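Local coordinates for thioesterase superfamily protein (Shewanella loihica, PDB 2PRX) that adopts the hotdog fold of the thioesterase superfamily and probably hydrolyses thioesters, at residues 67-72 with 130-135; 42-47 with 59-64. One frame throughout, in Å; residues are numbered along the deposited sequence. Where two conformers were deposited one is given.

Both contacts use helix 59-78 and both set it against the one antiparallel sheet of the chain. Contact 2 catches the first turns of the helix, where Leu61 meets strand 39-44 and the loop after it; contact 1 lies further along, where His69 and Gly70 rest on strand 127-135. Their centres are about 11 Å apart, and contact 1 sits about 3 Å from the centre of the chain. Packing joins them directly: His69 ND1 lies 3.7 Å from Ala42 CB, and Leu134 CD1 4.2 Å from Ile62 CG2. Both also reach the second subunit, consistent with the hotdog thioesterases, whose active sites generally lie at the dimer interface beside this helix.

Contact 1 (67-72 with 130-135); sequences DCHGTG and VEIALS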
loop_
_atom_site.group_PDB
_atom_site.type_symbol
_atom_site.label_atom_id
_atom_site.label_comp_id
_atom_site.label_asym_id
_atom_site.label_seq_id
_atom_site.Cartn_x
_atom_site.Cartn_y
_atom_site.Cartn_z
ATOM N N ASP A 67 -5.341 -3.553 -2.797
ATOM C CA ASP A 67 -4.570 -4.713 -3.221
ATOM C C ASP A 67 -5.364 -6.003 -3.103
ATOM O O ASP A 67 -5.415 -6.818 -4.018
ATOM C CB ASP A 67 -3.314 -4.802 -2.362
ATOM C CG ASP A 67 -2.357 -5.925 -2.674
ATOM O OD1 ASP A 67 -2.624 -6.733 -3.577
ATOM O OD2 ASP A 67 -1.303 -5.968 -1.991
ATOM N N CYS A 68 -5.977 -6.216 -1.932
ATOM C CA CYS A 68 -6.633 -7.531 -1.804
ATOM C C CYS A 68 -7.961 -7.475 -2.538
ATOM O O CYS A 68 -8.437 -8.490 -3.056
ATOM C CB CYS A 68 -6.754 -7.932 -0.336
ATOM S SG CYS A 68 -5.177 -8.237 0.512
ATOM N N HIS A 69 -8.601 -6.308 -2.614
ATOM C CA HIS A 69 -9.860 -6.308 -3.385
ATOM C C HIS A 69 -9.558 -6.506 -4.862
ATOM O O HIS A 69 -10.306 -7.169 -5.582
ATOM C CB HIS A 69 -10.624 -5.015 -3.132
ATOM C CG HIS A 69 -11.879 -4.878 -3.953
ATOM N ND1 HIS A 69 -12.964 -5.722 -3.790
ATOM C CD2 HIS A 69 -12.216 -4.008 -4.919
ATOM C CE1 HIS A 69 -13.909 -5.352 -4.642
ATOM N NE2 HIS A 69 -13.494 -4.314 -5.345
ATOM N N GLY A 70 -8.452 -5.927 -5.321
ATOM C CA GLY A 70 -8.048 -5.920 -6.717
ATOM C C GLY A 70 -7.624 -7.292 -7.202
ATOM O O GLY A 70 -7.835 -7.718 -8.341
ATOM N N THR A 71 -6.983 -8.011 -6.279
ATOM C CA THR A 71 -6.551 -9.374 -6.541
ATOM C C THR A 71 -7.784 -10.272 -6.476
ATOM O O THR A 71 -7.943 -11.137 -7.325
ATOM C CB THR A 71 -5.484 -9.855 -5.552
ATOM O OG1 THR A 71 -4.244 -9.184 -5.815
ATOM C CG2 THR A 71 -5.224 -11.343 -5.739
ATOM N N GLY A 72 -8.606 -10.014 -5.455
ATOM C CA GLY A 72 -9.863 -10.759 -5.348
ATOM C C GLY A 72 -10.622 -10.591 -6.662
ATOM O O GLY A 72 -11.006 -11.560 -7.325
ATOM N N VAL A 130 -7.069 -3.969 -13.389
ATOM C CA VAL A 130 -8.250 -3.623 -12.612
ATOM C C VAL A 130 -8.184 -2.183 -12.108
ATOM O O VAL A 130 -7.100 -1.778 -11.688
ATOM C CB VAL A 130 -8.470 -4.508 -11.372
ATOM C CG1 VAL A 130 -9.906 -4.302 -10.900
ATOM C CG2 VAL A 130 -8.171 -5.978 -11.594
ATOM N N GLU A 131 -9.312 -1.493 -12.130
ATOM C CA GLU A 131 -9.378 -0.156 -11.528
ATOM C C GLU A 131 -10.279 -0.184 -10.302
ATOM O O GLU A 131 -11.414 -0.660 -10.341
ATOM C CB GLU A 131 -9.843 0.854 -12.559
ATOM C CG GLU A 131 -10.274 2.200 -12.019
ATOM C CD GLU A 131 -10.721 3.153 -13.108
ATOM O OE1 GLU A 131 -9.906 3.422 -14.023
ATOM O OE2 GLU A 131 -11.869 3.639 -13.083
ATOM N N ILE A 132 -9.783 0.307 -9.181
ATOM C CA ILE A 132 -10.412 0.212 -7.879
ATOM C C ILE A 132 -10.575 1.642 -7.347
ATOM O O ILE A 132 -9.719 2.487 -7.587
ATOM C CB ILE A 132 -9.603 -0.610 -6.867
ATOM C CG1 ILE A 132 -9.255 -2.038 -7.323
ATOM C CG2 ILE A 132 -10.264 -0.641 -5.485
ATOM C CD1 ILE A 132 -7.889 -2.098 -7.996
ATOM N N ALA A 133 -11.689 1.870 -6.677
ATOM C CA ALA A 133 -12.051 3.159 -6.112
ATOM C C ALA A 133 -12.434 2.935 -4.665
ATOM O O ALA A 133 -13.419 2.244 -4.381
ATOM C CB ALA A 133 -13.195 3.809 -6.868
ATOM N N LEU A 134 -11.693 3.527 -3.739
ATOM C CA LEU A 134 -12.148 3.492 -2.356
ATOM C C LEU A 134 -12.804 4.821 -1.979
ATOM O O LEU A 134 -12.188 5.852 -2.250
ATOM C CB LEU A 134 -11.012 3.200 -1.386
ATOM C CG LEU A 134 -11.383 3.091 0.095
ATOM C CD1 LEU A 134 -10.584 1.980 0.754
ATOM C CD2 LEU A 134 -11.159 4.398 0.844
ATOM N N SER A 135 -13.970 4.723 -1.367
ATOM C CA SER A 135 -14.827 5.771 -0.881
ATOM C C SER A 135 -15.155 5.647 0.609
ATOM O O SER A 135 -15.042 4.576 1.204
ATOM C CB SER A 135 -16.127 5.773 -1.689
ATOM O OG SER A 135 -15.902 5.681 -3.090
#
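His69, which meets Ile132 across this contact, is held at ND1 by a hydrogen bond with Ser33 OG, and the helix turn around it is tied by Gly72 N on Cys68 O at 2.8 Å. No hydrogen bond joins the helix to the strand; the fit is van der Waals packing, with one methyl resting against a backbone carbonyl. On the strand side Ile132 does most of the touching, and Gly70 takes the matching share on the helix. With chi1 at -55°, Ile132 CG1 stands anti to its own carbonyl carbon and heads for Gly70; chi2, well off a staggered value at 93°, then sets Ile132 CD1 4.0 Å from Gly70 CA, where there is no side chain to hold it off. The other branch, Ile132 CG2, comes in at the rim of the imidazole, near the ring plane, 3.9 Å from His69 CD2. This is the central packing of the hotdog fold, a long helix wrapped by an antiparallel sheet; here the short axes approach to 8.8 Å and run at 139°. Val130 lies next along, with its CG2 3.7 Å from Gly70 O. His69 continues past Ile132 to Leu116 and Thr40 on other strands. Met146, on the neighbouring strand 142-150, packs on Ile132 and also against Asp67 and Thr71.

Contact 2 (42-47 with 59-64); sequences AHFMPK and GGLIAS
Phe44 and Leu61 make the tight half of this contact, with the leucine methyls gathered at one corner of the phenyl ring. CD2 of Leu61 sits 3.9 Å from Phe44 CE2, at the ring edge and close to its plane, and CD1 of Leu61 reaches the same carbon at 4.1 Å. The two side chains cross at about a right angle. Each has its CG opposite the main-chain N: chi1 of -170° swings the Phe44 ring off the end of the strand toward the Leu61 methyls, which 179° in Leu61 brings out to meet it. CD2 of Leu61 also touches Pro46 CB at 4.1 Å, and that methyl faces both the ring edge and the proline. In the hotdog fold this is where the helix begins beside the sheet, and strand 39-44 runs out into a loop over its first turns; Tyr19 and His50 pack on Leu61 as well, and Leu65, one turn on, touches Phe44. Inside the helix Gly60 O takes Ser64 N at 2.8 Å; Ser64 OG lies on the opposite face of that carbonyl's plane, only 2.5 Å from Gly60 O, too short to be trusted in detail. Ser64 packs on Gly60 of the second subunit. Toward solvent stand Met45, a selenomethionine, Lys47 and His43, all exposed and making no contact with 59-64; His43 turns instead to Glu115, hydrogen-bonded through NE2.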
loop_
_atom_site.group_PDB
_atom_site.type_symbol
_atom_site.label_atom_id
_atom_site.label_comp_id
_atom_site.label_asym_id
_atom_site.label_seq_id
_atom_site.Cartn_x
_atom_site.Cartn_y
_atom_site.Cartn_z
ATOM N N ALA A 42 -16.587 -4.339 -2.222
ATOM C CA ALA A 42 -16.304 -4.681 -0.848
ATOM C C ALA A 42 -16.487 -3.445 0.031
ATOM O O ALA A 42 -16.520 -2.307 -0.447
ATOM C CB ALA A 42 -14.922 -5.305 -0.695
ATOM N N HIS A 43 -16.592 -3.755 1.306
ATOM C CA HIS A 43 -16.722 -2.799 2.393
ATOM C C HIS A 43 -15.813 -3.160 3.553
ATOM O O HIS A 43 -15.536 -4.339 3.786
ATOM C CB HIS A 43 -18.189 -2.782 2.842
ATOM C CG HIS A 43 -19.101 -2.192 1.814
ATOM N ND1 HIS A 43 -19.814 -2.981 0.929
ATOM C CD2 HIS A 43 -19.431 -0.910 1.520
ATOM C CE1 HIS A 43 -20.537 -2.210 0.142
ATOM N NE2 HIS A 43 -20.329 -0.956 0.474
ATOM N N PHE A 44 -15.352 -2.146 4.277
ATOM C CA PHE A 44 -14.451 -2.332 5.398
ATOM C C PHE A 44 -14.610 -1.235 6.453
ATOM O O PHE A 44 -14.915 -0.099 6.096
ATOM C CB PHE A 44 -12.981 -2.350 4.958
ATOM C CG PHE A 44 -12.080 -2.783 6.109
ATOM C CD1 PHE A 44 -12.163 -4.062 6.632
ATOM C CD2 PHE A 44 -11.169 -1.903 6.660
ATOM C CE1 PHE A 44 -11.369 -4.459 7.681
ATOM C CE2 PHE A 44 -10.367 -2.301 7.710
ATOM C CZ PHE A 44 -10.459 -3.575 8.227
HETATM N N MSE A 45 -14.374 -1.630 7.688
HETATM C CA MSE A 45 -14.416 -0.841 8.898
HETATM C C MSE A 45 -13.057 -0.831 9.581
HETATM O O MSE A 45 -12.650 -1.757 10.284
HETATM C CB MSE A 45 -15.460 -1.382 9.882
HETATM C CG MSE A 45 -15.741 -0.448 11.047
HETATM SE SE MSE A 45 -16.173 1.342 10.466
HETATM C CE MSE A 45 -18.066 0.992 10.579
ATOM N N PRO A 46 -12.323 0.252 9.366
ATOM C CA PRO A 46 -11.059 0.425 10.101
ATOM C C PRO A 46 -11.250 0.275 11.604
ATOM O O PRO A 46 -12.303 0.674 12.115
ATOM C CB PRO A 46 -10.696 1.873 9.784
ATOM C CG PRO A 46 -11.275 2.091 8.434
ATOM C CD PRO A 46 -12.596 1.347 8.434
ATOM N N LYS A 47 -10.261 -0.294 12.278
ATOM C CA LYS A 47 -10.279 -0.337 13.731
ATOM C C LYS A 47 -9.821 1.044 14.221
ATOM O O LYS A 47 -9.119 1.719 13.461
ATOM C CB LYS A 47 -9.397 -1.429 14.324
ATOM C CG LYS A 47 -9.454 -2.803 13.681
ATOM C CD LYS A 47 -9.539 -3.906 14.727
ATOM C CE LYS A 47 -10.164 -5.169 14.157
ATOM N NZ LYS A 47 -9.916 -6.377 15.008
ATOM N N GLY A 59 -3.159 5.478 5.384
ATOM C CA GLY A 59 -2.910 5.194 3.994
ATOM C C GLY A 59 -2.454 3.789 3.682
ATOM O O GLY A 59 -2.898 3.254 2.651
ATOM N N GLY A 60 -1.614 3.152 4.498
ATOM C CA GLY A 60 -1.180 1.779 4.313
ATOM C C GLY A 60 -2.362 0.779 4.277
ATOM O O GLY A 60 -2.336 -0.111 3.463
ATOM N N LEU A 61 -3.254 0.990 5.236
ATOM C CA LEU A 61 -4.484 0.207 5.306
ATOM C C LEU A 61 -5.279 0.383 4.025
ATOM O O LEU A 61 -5.714 -0.588 3.410
ATOM C CB LEU A 61 -5.337 0.611 6.526
ATOM C CG LEU A 61 -6.649 -0.183 6.609
ATOM C CD1 LEU A 61 -6.401 -1.682 6.703
ATOM C CD2 LEU A 61 -7.460 0.292 7.797
ATOM N N ILE A 62 -5.470 1.618 3.593
ATOM C CA ILE A 62 -6.174 1.904 2.328
ATOM C C ILE A 62 -5.469 1.225 1.183
ATOM O O ILE A 62 -6.053 0.471 0.399
ATOM C CB ILE A 62 -6.296 3.437 2.177
ATOM C CG1 ILE A 62 -7.118 4.024 3.312
ATOM C CG2 ILE A 62 -6.833 3.840 0.820
ATOM C CD1 ILE A 62 -7.617 5.438 3.161
ATOM N N ALA A 63 -4.162 1.395 1.026
ATOM C CA ALA A 63 -3.458 0.693 -0.035
ATOM C C ALA A 63 -3.573 -0.823 0.107
ATOM O O ALA A 63 -3.560 -1.502 -0.934
ATOM C CB ALA A 63 -1.982 1.076 -0.070
ATOM N N SER A 64 -3.675 -1.303 1.334
ATOM C CA SER A 64 -3.772 -2.730 1.610
ATOM C C SER A 64 -5.104 -3.275 1.075
ATOM O O SER A 64 -5.056 -4.350 0.460
ATOM C CB SER A 64 -3.670 -3.101 3.083
ATOM O OG SER A 64 -2.494 -2.637 3.712
#